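Local coordinates for antifreeze protein (Marinomonas primoryensis, PDB 3P4G) that binds ice through clathrate-like ordered water held on a calcium-dependent, right-handed beta-helix, acting as a hyperactive antifreeze, at the calcium ion site. Coordinates in Å, arbitrary orientation; residue numbers count along the deposited sequence, not the author numbering.

The contacts sample one row of calcium sites along the turns of a single right-handed beta-helix. Contacts 1 and 3 lie close together, their C-alpha centres about 9 Å apart. They share Asp57, which binds the ion of contact 1 through its carboxylate and lends its backbone N to contact 3; an intervening calcium site, to which Asp57 and Asp84 both contribute, lies between them. Contact 2 is near the far end of the row, about 43 Å from contact 3 and 52 Å from contact 1. This repetition over such a span suggests that calcium sets the register between successive coils and keeps the ice-binding surface regular.

Contact 1: the calcium ion site. Residues 34-38, 52-55, 57. With CA (calcium ion), chain B.
This loop pair is an RTX-like calcium site near the N-terminal end of the beta-helix, where segment 34-38 replaces the usual glycine-rich turn with Asp, Ser and Asn. Asn38 enters the metal shell with CG anti to its carbonyl carbon (chi1 -63°). Its CB stays 4.1 Å from the ion CA, and the amide carbon CG closes to 3.5 Å. At the tip the amide oxygen OD1 binds CA at 2.4 Å. Ala54 O, a backbone carbonyl, sits almost directly opposite, the OD1-CA-O angle being about 171°. The remaining ligands also pair across the ion, Asp34 O against Asp57 OD1 and Ser36 O against Val52 O, which gives a near-octahedral shell.

Asp57 OD1 does double duty: it binds CA at 2.3 Å and accepts the backbone N of Asn38 at 2.8 Å on its anti lone pair, tying one coil to the next. Its other oxygen, OD2, makes a longer, doubtful approach to this ion. In the second shell, Asp34 OD2 takes the Ser36 hydroxyl OG at 2.7 Å through its syn lone pair. Ser36 N reaches the same oxygen at 2.9 Å from above the carboxylate plane, 52° out of it. That pair of bonds holds the Asp34-Ser36 turn, whose two carbonyls face the metal.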
loop_
_atom_site.group_PDB
_atom_site.type_symbol
_atom_site.label_atom_id
_atom_site.label_comp_id
_atom_site.label_asym_id
_atom_site.label_seq_id
_atom_site.Cartn_x
_atom_site.Cartn_y
_atom_site.Cartn_z
ATOM N N ASP A 34 -32.677 -13.153 -1.042
ATOM C CA ASP A 34 -33.543 -12.307 -0.213
ATOM C C ASP A 34 -32.870 -11.861 1.040
ATOM O O ASP A 34 -31.639 -11.970 1.161
ATOM C CB ASP A 34 -34.815 -13.083 0.168
ATOM C CG ASP A 34 -34.512 -14.362 0.890
ATOM O OD1 ASP A 34 -35.368 -15.275 0.821
ATOM O OD2 ASP A 34 -33.448 -14.490 1.525
ATOM N N ALA A 35 -33.692 -11.377 1.981
ATOM C CA ALA A 35 -33.198 -10.717 3.193
ATOM C C ALA A 35 -32.709 -11.734 4.234
ATOM O O ALA A 35 -32.122 -11.346 5.243
ATOM C CB ALA A 35 -34.286 -9.776 3.807
ATOM N N SER A 36 -32.905 -13.022 3.979
ATOM C CA SER A 36 -32.398 -13.994 4.931
ATOM C C SER A 36 -30.870 -14.016 4.859
ATOM O O SER A 36 -30.249 -13.449 3.934
ATOM C CB SER A 36 -32.973 -15.394 4.684
ATOM O OG SER A 36 -32.436 -15.950 3.508
ATOM N N ASN A 37 -30.265 -14.625 5.860
ATOM C CA ASN A 37 -28.824 -14.907 5.821
ATOM C C ASN A 37 -28.607 -16.093 4.862
ATOM O O ASN A 37 -28.772 -17.269 5.240
ATOM C CB ASN A 37 -28.362 -15.285 7.244
ATOM C CG ASN A 37 -28.625 -14.190 8.263
ATOM O OD1 ASN A 37 -28.549 -12.994 7.960
ATOM N ND2 ASN A 37 -28.932 -14.602 9.496
ATOM N N ASN A 38 -28.364 -15.779 3.599
ATOM C CA ASN A 38 -28.141 -16.789 2.570
ATOM C C ASN A 38 -26.843 -17.581 2.665
ATOM O O ASN A 38 -25.838 -17.110 3.189
ATOM C CB ASN A 38 -28.251 -16.145 1.187
ATOM C CG ASN A 38 -29.628 -15.600 0.914
ATOM O OD1 ASN A 38 -29.831 -14.385 0.815
ATOM N ND2 ASN A 38 -30.608 -16.505 0.758
ATOM N N VAL A 52 -26.910 -11.184 -3.047
ATOM C CA VAL A 52 -27.487 -11.844 -1.887
ATOM C C VAL A 52 -28.197 -10.886 -0.929
ATOM O O VAL A 52 -28.783 -11.330 0.076
ATOM C CB VAL A 52 -26.447 -12.776 -1.172
ATOM C CG1 VAL A 52 -26.250 -14.098 -1.986
ATOM C CG2 VAL A 52 -25.098 -12.091 -0.979
ATOM N N LEU A 53 -28.201 -9.582 -1.265
ATOM C CA LEU A 53 -29.122 -8.602 -0.657
ATOM C C LEU A 53 -28.899 -8.501 0.858
ATOM O O LEU A 53 -27.775 -8.681 1.354
ATOM C CB LEU A 53 -30.615 -8.946 -0.988
ATOM C CG LEU A 53 -30.972 -8.895 -2.487
ATOM C CD1 LEU A 53 -32.245 -9.675 -2.813
ATOM C CD2 LEU A 53 -31.119 -7.439 -2.975
ATOM N N ALA A 54 -29.946 -8.166 1.581
ATOM C CA ALA A 54 -29.797 -8.004 3.040
ATOM C C ALA A 54 -29.487 -9.329 3.747
ATOM O O ALA A 54 -29.625 -10.441 3.180
ATOM C CB ALA A 54 -31.006 -7.317 3.661
ATOM N N GLY A 55 -29.074 -9.189 5.002
ATOM C CA GLY A 55 -28.695 -10.369 5.761
ATOM C C GLY A 55 -27.195 -10.565 5.715
ATOM O O GLY A 55 -26.498 -10.013 4.855
ATOM N N ASP A 57 -24.676 -12.826 4.617
ATOM C CA ASP A 57 -24.726 -13.897 3.612
ATOM C C ASP A 57 -23.341 -14.492 3.429
ATOM O O ASP A 57 -22.327 -13.795 3.509
ATOM C CB ASP A 57 -25.160 -13.310 2.270
ATOM C CG ASP A 57 -26.504 -12.588 2.357
ATOM O OD1 ASP A 57 -27.547 -13.223 2.693
ATOM O OD2 ASP A 57 -26.525 -11.383 2.080
HETATM CA CA CA B . -29.543 -12.311 1.984
#

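Contact 2: the calcium ion site. Residues 238, 254-259, 273-276, 278. With CA (calcium ion), chain C.
This RTX-like calcium site bridges two neighbouring coils near the C-terminal end of the beta-helix; backbone carbonyls from both turns and two carboxylates surround the ion in a distorted six-coordinate shell. Gly255 O and Gly257 O come from one turn, Gly273 O and Glu275 O from the next; Gly273 O stands 2.3 Å from CA. Asp259 and Asp278 both hold CG anti to the carbonyl carbon, beside the backbone N (chi1 near -59°). Asp259 is bound through one oxygen, OD2 at 2.4 Å from CA. Asp278 OD1 binds at 2.3 Å, while OD2 lies 2.9 Å from CA, a loose longer contact and not a firm bond. The Glu275 carboxylate does not reach the ion, and this residue serves the metal through its carbonyl.

Around that shell, main-chain N-H groups fix the ligands. Asp259 N gives a hydrogen bond to Asp278 OD1 from above the carboxylate plane, 27° out of it, so metal and neighbouring coil share one oxygen. Asp238 N, one coil earlier, holds Asp259 OD1 at 2.8 Å on the anti lone pair and thereby sets the turn of that carboxylate. Across the loops, the Asn274 side-chain amide braces the Gly255 turn: its OD1 accepts Gly255 N at 2.9 Å on an in-plane lone pair, with a C=O...N angle of 127°.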
loop_
_atom_site.group_PDB
_atom_site.type_symbol
_atom_site.label_atom_id
_atom_site.label_comp_id
_atom_site.label_asym_id
_atom_site.label_seq_id
_atom_site.Cartn_x
_atom_site.Cartn_y
_atom_site.Cartn_z
ATOM N N ASP A 238 8.916 13.164 10.486
ATOM C CA ASP A 238 9.005 11.858 9.825
ATOM C C ASP A 238 10.363 11.192 10.037
ATOM O O ASP A 238 11.353 11.849 10.293
ATOM C CB ASP A 238 8.796 12.070 8.326
ATOM C CG ASP A 238 7.508 12.845 8.047
ATOM O OD1 ASP A 238 6.426 12.273 8.370
ATOM O OD2 ASP A 238 7.514 13.944 7.440
ATOM N N LEU A 254 12.320 15.587 2.947
ATOM C CA LEU A 254 11.696 15.221 4.215
ATOM C C LEU A 254 10.520 16.106 4.594
ATOM O O LEU A 254 9.719 15.734 5.473
ATOM C CB LEU A 254 12.729 15.183 5.343
ATOM C CG LEU A 254 13.855 14.164 5.086
ATOM C CD1 LEU A 254 14.867 14.051 6.279
ATOM C CD2 LEU A 254 13.330 12.766 4.702
ATOM N N GLY A 255 10.401 17.235 3.901
ATOM C CA GLY A 255 9.279 18.086 4.097
ATOM C C GLY A 255 9.450 18.994 5.329
ATOM O O GLY A 255 10.483 19.026 5.985
ATOM N N THR A 256 8.461 19.825 5.576
ATOM C CA THR A 256 8.469 20.591 6.812
ATOM C C THR A 256 8.416 19.564 7.975
ATOM O O THR A 256 8.136 18.380 7.767
ATOM C CB THR A 256 7.283 21.559 6.950
ATOM O OG1 THR A 256 6.060 20.832 7.133
ATOM C CG2 THR A 256 7.161 22.479 5.719
ATOM N N GLY A 257 8.639 20.076 9.177
ATOM C CA GLY A 257 8.741 19.263 10.389
ATOM C C GLY A 257 10.182 18.866 10.656
ATOM O O GLY A 257 11.069 19.063 9.821
ATOM N N ASP A 258 10.371 18.197 11.736
ATOM C CA ASP A 258 11.673 17.917 12.335
ATOM C C ASP A 258 12.075 16.522 11.915
ATOM O O ASP A 258 11.451 15.526 12.372
ATOM C CB ASP A 258 11.628 18.042 13.858
ATOM C CG ASP A 258 11.487 19.480 14.320
ATOM O OD1 ASP A 258 11.709 20.394 13.499
ATOM O OD2 ASP A 258 11.160 19.792 15.485
ATOM N N ASP A 259 12.734 16.192 10.773
ATOM C CA ASP A 259 12.779 14.859 10.165
ATOM C C ASP A 259 14.107 14.161 10.338
ATOM O O ASP A 259 15.133 14.816 10.563
ATOM C CB ASP A 259 12.477 15.011 8.670
ATOM C CG ASP A 259 11.126 15.659 8.446
ATOM O OD1 ASP A 259 10.107 15.018 8.745
ATOM O OD2 ASP A 259 11.078 16.809 7.991
ATOM N N GLY A 273 16.432 18.087 3.946
ATOM C CA GLY A 273 15.687 18.133 5.220
ATOM C C GLY A 273 14.453 19.042 5.096
ATOM O O GLY A 273 13.430 18.813 5.810
ATOM N N ASN A 274 14.566 20.034 4.181
ATOM C CA ASN A 274 13.592 21.117 4.009
ATOM C C ASN A 274 13.451 21.864 5.348
ATOM O O ASN A 274 14.390 21.835 6.167
ATOM C CB ASN A 274 12.239 20.548 3.505
ATOM C CG ASN A 274 12.382 19.847 2.151
ATOM O OD1 ASN A 274 11.999 18.714 2.030
ATOM N ND2 ASN A 274 12.952 20.539 1.137
ATOM N N GLU A 275 12.327 22.540 5.567
ATOM C CA GLU A 275 12.174 23.334 6.801
ATOM C C GLU A 275 12.213 22.389 7.988
ATOM O O GLU A 275 11.799 21.253 7.858
ATOM C CB GLU A 275 10.824 24.081 6.818
ATOM C CG GLU A 275 10.666 25.108 5.677
ATOM C CD GLU A 275 10.149 24.539 4.309
ATOM O OE1 GLU A 275 10.135 23.311 4.010
ATOM O OE2 GLU A 275 9.752 25.390 3.483
ATOM N N GLY A 276 12.637 22.910 9.130
ATOM C CA GLY A 276 12.588 22.153 10.396
ATOM C C GLY A 276 13.993 21.730 10.770
ATOM O O GLY A 276 15.006 22.035 10.066
ATOM N N ASP A 278 16.447 19.019 11.047
ATOM C CA ASP A 278 16.580 17.759 10.319
ATOM C C ASP A 278 17.949 17.098 10.553
ATOM O O ASP A 278 19.013 17.777 10.594
ATOM C CB ASP A 278 16.325 18.013 8.843
ATOM C CG ASP A 278 14.934 18.607 8.595
ATOM O OD1 ASP A 278 13.912 17.913 8.827
ATOM O OD2 ASP A 278 14.866 19.787 8.203
HETATM CA CA CA C . 12.136 18.917 7.702
#

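Contact 3: the calcium ion site. Residues 57, 79-84, 98-101, 103. With CA (calcium ion), chain D.
Asp84 and Asp103 carry nearly the same first torsion, chi1 -56° and -61°, each with CG anti to the carbonyl carbon and beside its own backbone N. This shared shape turns both carboxylates towards one calcium ion in the RTX-like repeat of the beta-helix, here written Gly-Thr-Gly-Asn-Asp in residues 80-84. The two then bind unequally. Asp84 reaches CA with OD2 at 2.3 Å, keeping OD1 turned towards the preceding coil. Asp103 places OD1 2.4 Å from CA and leaves OD2 at 2.9 Å, a loose longer contact.

Backbone carbonyls supply the other modelled ligands: Gly80 O and Gly82 O from one turn, Ala98 O and Thr100 O from the next. Gly82 O faces Ala98 O across the ion, and Gly80 O faces Asp103 OD1. Thr100 O, at 2.3 Å from CA, stands opposite Asp84 OD2 at only about 148°, which shows how far the six-coordinate arrangement departs from an octahedron.

A ladder of main-chain donors positions the acids. Asp57 N meets Asp84 OD1 at 2.9 Å, and Asp84 N meets Asp103 OD1 at the same 2.9 Å, both on anti lone pairs. Asp84 and Asp103 thus each take a hydrogen bond from the Asp of the coil before. The side chains of Thr81, Asn83 and Thr100 point away from the metal; such outward Thr and Asn rows probably form the ice-binding surface.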
loop_
_atom_site.group_PDB
_atom_site.type_symbol
_atom_site.label_atom_id
_atom_site.label_comp_id
_atom_site.label_asym_id
_atom_site.label_seq_id
_atom_site.Cartn_x
_atom_site.Cartn_y
_atom_site.Cartn_z
ATOM N N ASP A 57 -24.676 -12.826 4.617
ATOM C CA ASP A 57 -24.726 -13.897 3.612
ATOM C C ASP A 57 -23.341 -14.492 3.429
ATOM O O ASP A 57 -22.327 -13.795 3.509
ATOM C CB ASP A 57 -25.160 -13.310 2.270
ATOM C CG ASP A 57 -26.504 -12.588 2.357
ATOM O OD1 ASP A 57 -27.547 -13.223 2.693
ATOM O OD2 ASP A 57 -26.525 -11.383 2.080
ATOM N N MET A 79 -22.777 -8.394 -2.372
ATOM C CA MET A 79 -22.982 -9.114 -1.085
ATOM C C MET A 79 -24.059 -8.359 -0.288
ATOM O O MET A 79 -24.663 -8.904 0.653
ATOM C CB MET A 79 -21.681 -9.233 -0.293
ATOM C CG MET A 79 -20.576 -10.002 -1.056
ATOM S SD MET A 79 -21.039 -11.717 -1.502
ATOM C CE MET A 79 -21.090 -12.570 0.091
ATOM N N GLY A 80 -24.316 -7.129 -0.711
ATOM C CA GLY A 80 -25.381 -6.269 -0.142
ATOM C C GLY A 80 -25.072 -5.749 1.243
ATOM O O GLY A 80 -23.918 -5.818 1.758
ATOM N N THR A 81 -26.101 -5.167 1.842
ATOM C CA THR A 81 -26.025 -4.772 3.244
ATOM C C THR A 81 -25.742 -6.023 4.077
ATOM O O THR A 81 -25.992 -7.163 3.648
ATOM C CB THR A 81 -27.314 -4.065 3.755
ATOM O OG1 THR A 81 -28.456 -4.940 3.701
ATOM C CG2 THR A 81 -27.565 -2.752 2.931
ATOM N N GLY A 82 -25.195 -5.824 5.258
ATOM C CA GLY A 82 -24.896 -6.993 6.092
ATOM C C GLY A 82 -23.414 -7.264 6.209
ATOM O O GLY A 82 -22.611 -6.750 5.415
ATOM N N ASN A 83 -23.073 -8.089 7.200
ATOM C CA ASN A 83 -21.685 -8.555 7.401
ATOM C C ASN A 83 -21.524 -9.870 6.594
ATOM O O ASN A 83 -21.905 -10.958 7.073
ATOM C CB ASN A 83 -21.453 -8.854 8.898
ATOM C CG ASN A 83 -21.600 -7.625 9.792
ATOM O OD1 ASN A 83 -21.344 -6.468 9.399
ATOM N ND2 ASN A 83 -22.021 -7.875 11.027
ATOM N N ASP A 84 -21.031 -9.761 5.360
ATOM C CA ASP A 84 -21.067 -10.872 4.374
ATOM C C ASP A 84 -19.727 -11.544 4.211
ATOM O O ASP A 84 -18.688 -10.906 4.447
ATOM C CB ASP A 84 -21.555 -10.351 3.035
ATOM C CG ASP A 84 -22.916 -9.657 3.142
ATOM O OD1 ASP A 84 -23.962 -10.319 3.430
ATOM O OD2 ASP A 84 -22.975 -8.426 2.966
ATOM N N ALA A 98 -18.968 -5.532 -1.884
ATOM C CA ALA A 98 -19.300 -6.153 -0.593
ATOM C C ALA A 98 -20.363 -5.332 0.172
ATOM O O ALA A 98 -20.966 -5.827 1.127
ATOM C CB ALA A 98 -18.020 -6.358 0.260
ATOM N N GLY A 99 -20.650 -4.132 -0.284
ATOM C CA GLY A 99 -21.625 -3.250 0.347
ATOM C C GLY A 99 -21.290 -2.747 1.740
ATOM O O GLY A 99 -20.154 -2.875 2.263
ATOM N N THR A 100 -22.286 -2.154 2.344
ATOM C CA THR A 100 -22.176 -1.794 3.754
ATOM C C THR A 100 -21.961 -3.062 4.613
ATOM O O THR A 100 -22.151 -4.200 4.147
ATOM C CB THR A 100 -23.404 -1.014 4.255
ATOM O OG1 THR A 100 -24.552 -1.880 4.311
ATOM C CG2 THR A 100 -23.731 0.186 3.353
ATOM N N GLY A 101 -21.509 -2.861 5.847
ATOM C CA GLY A 101 -21.268 -3.984 6.753
ATOM C C GLY A 101 -19.777 -4.326 6.812
ATOM O O GLY A 101 -18.991 -3.915 5.954
ATOM N N ASP A 103 -17.383 -6.766 6.038
ATOM C CA ASP A 103 -17.369 -7.890 5.060
ATOM C C ASP A 103 -15.991 -8.580 4.965
ATOM O O ASP A 103 -14.923 -7.928 5.123
ATOM C CB ASP A 103 -17.746 -7.345 3.687
ATOM C CG ASP A 103 -19.125 -6.745 3.665
ATOM O OD1 ASP A 103 -20.125 -7.469 3.861
ATOM O OD2 ASP A 103 -19.266 -5.511 3.473
HETATM CA CA CA D . -22.048 -6.286 3.168
#